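Local coordinates for 5-formyl-3-hydroxy-2-methylpyridine 4-carboxylate 5-dehydrogenase (Mesorhizobium japonicum MAFF 303099, PDB 4OM8), which oxidises 5-formyl-3-hydroxy-2-methylpyridine-4-carboxylate with NAD+ in vitamin B6 degradation and can also reduce it with NADH to 4-pyridoxic acid, acting as a dismutase, at the interface of chains A and B. Sequence-based numbering; all coordinates share one arbitrary frame. Chains: chain A/B, 5-formyl-3-hydroxy-2-methylpyridine 4-carboxylate 5-dehydrogenase.

The interface of chains A and B. Residues chain A 192, 195-196, 199; chain B 230, 233, 241, 249.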
loop_
_atom_site.group_PDB
_atom_site.type_symbol
_atom_site.label_atom_id
_atom_site.label_comp_id
_atom_site.label_asym_id
_atom_site.label_seq_id
_atom_site.Cartn_x
_atom_site.Cartn_y
_atom_site.Cartn_z
ATOM N N TYR A 192 -5.301 -8.852 -2.706
ATOM C CA TYR A 192 -6.274 -9.684 -2.015
ATOM C C TYR A 192 -5.670 -10.304 -0.754
ATOM O O TYR A 192 -6.394 -10.590 0.187
ATOM C CB TYR A 192 -6.860 -10.753 -2.964
ATOM C CG TYR A 192 -8.083 -10.219 -3.691
ATOM C CD1 TYR A 192 -7.988 -9.155 -4.576
ATOM C CD2 TYR A 192 -9.341 -10.752 -3.453
ATOM C CE1 TYR A 192 -9.123 -8.648 -5.217
ATOM C CE2 TYR A 192 -10.466 -10.261 -4.076
ATOM C CZ TYR A 192 -10.359 -9.216 -4.955
ATOM O OH TYR A 192 -11.511 -8.759 -5.560
ATOM N N LEU A 195 -6.159 -7.435 1.654
ATOM C CA LEU A 195 -7.584 -7.322 1.956
ATOM C C LEU A 195 -8.077 -8.460 2.834
ATOM O O LEU A 195 -8.895 -8.242 3.722
ATOM C CB LEU A 195 -8.404 -7.288 0.660
ATOM C CG LEU A 195 -8.236 -6.009 -0.163
ATOM C CD1 LEU A 195 -8.957 -6.141 -1.487
ATOM C CD2 LEU A 195 -8.773 -4.797 0.605
ATOM N N ARG A 196 -7.586 -9.676 2.589
ATOM C CA ARG A 196 -8.038 -10.811 3.390
ATOM C C ARG A 196 -7.768 -10.571 4.878
ATOM O O ARG A 196 -8.636 -10.801 5.734
ATOM C CB ARG A 196 -7.364 -12.103 2.923
ATOM C CG ARG A 196 -7.800 -13.338 3.731
ATOM C CD ARG A 196 -7.290 -14.610 3.101
ATOM N NE ARG A 196 -5.836 -14.674 3.058
ATOM C CZ ARG A 196 -5.152 -15.793 2.837
ATOM N NH1 ARG A 196 -5.810 -16.935 2.658
ATOM N NH2 ARG A 196 -3.817 -15.776 2.809
ATOM N N VAL A 199 -9.912 -7.361 6.159
ATOM C CA VAL A 199 -11.311 -7.720 6.355
ATOM C C VAL A 199 -11.453 -8.580 7.619
ATOM O O VAL A 199 -12.374 -8.380 8.408
ATOM C CB VAL A 199 -11.863 -8.455 5.125
ATOM C CG1 VAL A 199 -13.188 -9.186 5.453
ATOM C CG2 VAL A 199 -12.045 -7.459 3.971
ATOM N N MET B 230 -10.994 -0.498 3.105
ATOM C CA MET B 230 -12.445 -0.635 3.225
ATOM C C MET B 230 -13.121 0.276 2.197
ATOM O O MET B 230 -14.060 -0.128 1.504
ATOM C CB MET B 230 -12.905 -0.320 4.652
ATOM C CG MET B 230 -12.334 -1.271 5.718
ATOM S SD MET B 230 -12.775 -3.018 5.449
ATOM C CE MET B 230 -11.244 -3.643 4.805
ATOM N N LEU B 233 -12.746 -1.369 -1.232
ATOM C CA LEU B 233 -13.789 -2.374 -1.419
ATOM C C LEU B 233 -15.093 -1.717 -1.871
ATOM O O LEU B 233 -15.757 -2.216 -2.785
ATOM C CB LEU B 233 -14.018 -3.169 -0.130
ATOM C CG LEU B 233 -12.885 -4.117 0.266
ATOM C CD1 LEU B 233 -13.200 -4.802 1.590
ATOM C CD2 LEU B 233 -12.614 -5.158 -0.830
ATOM N N TYR B 241 -15.822 -8.047 -4.904
ATOM C CA TYR B 241 -14.926 -8.633 -3.911
ATOM C C TYR B 241 -15.419 -10.013 -3.479
ATOM O O TYR B 241 -14.622 -10.924 -3.325
ATOM C CB TYR B 241 -14.773 -7.722 -2.695
ATOM C CG TYR B 241 -13.762 -8.259 -1.704
ATOM C CD1 TYR B 241 -12.427 -8.459 -2.074
ATOM C CD2 TYR B 241 -14.141 -8.592 -0.413
ATOM C CE1 TYR B 241 -11.498 -8.967 -1.161
ATOM C CE2 TYR B 241 -13.230 -9.106 0.500
ATOM C CZ TYR B 241 -11.915 -9.283 0.125
ATOM O OH TYR B 241 -11.033 -9.803 1.048
ATOM N N ASN B 249 -9.112 -16.238 -2.518
ATOM C CA ASN B 249 -8.643 -16.497 -1.150
ATOM C C ASN B 249 -8.124 -17.918 -0.994
ATOM O O ASN B 249 -7.142 -18.159 -0.293
ATOM C CB ASN B 249 -9.743 -16.261 -0.103
ATOM C CG ASN B 249 -9.933 -14.791 0.240
ATOM O OD1 ASN B 249 -9.147 -13.930 -0.159
ATOM N ND2 ASN B 249 -10.989 -14.501 0.992
HETATM O O HOH W 1 -9.087 -11.175 -0.092
#
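Helix 187-203 of chain A, carrying A:Tyr192, A:Leu195, A:Arg196 and A:Val199, runs roughly crosswise to helix 238-251 of chain B, which brings B:Tyr241 and B:Asn249, while helix 229-236 supplies B:Leu233 and B:Met230. This is one patch of the two-fold homodimer interface, and its twin recurs with the chains exchanged.

B:Tyr241 is the side chain to start from. With CG trans to the backbone N (chi1 -175°), its ring reaches the chain A helix, the phenol OH 3.7 Å from CB of A:Leu195. The CD1-CE1 flank lies over a corner of the A:Tyr192 ring, where CE2 of A:Tyr192 is 3.3 Å from CD1 of B:Tyr241. The two rings point in opposite directions with planes tilted by about 37°, so this is an offset rim contact and not a parallel stack. From the other side of the B:Tyr241 ring, B:Leu233 sets CD2 over the rim, 3.4 Å above the plane, which probably helps hold the ring's tilt. That same methyl meets CD1 of A:Leu195 at 3.8 Å, while the other B:Leu233 methyl, CD1, touches CG2 of A:Val199. B:Met230 adds its terminal CE to this apolar end, beside A:Val199 CG2.

Shortening A:Tyr192 to an alanine would probably open a gap beside the CD1-CE1 flank of B:Tyr241, leaving that ring held less firmly on this side.

At the polar end, the aliphatic stretch of A:Arg196 passes antiparallel to B:Asn249, CD lying 3.9 Å from the amide carbon CG. A water joins the chains here: its oxygen lies 2.6 Å from the phenol OH of B:Tyr241 and 2.8 Å from both OD1 of B:Asn249 and the backbone O of A:Tyr192.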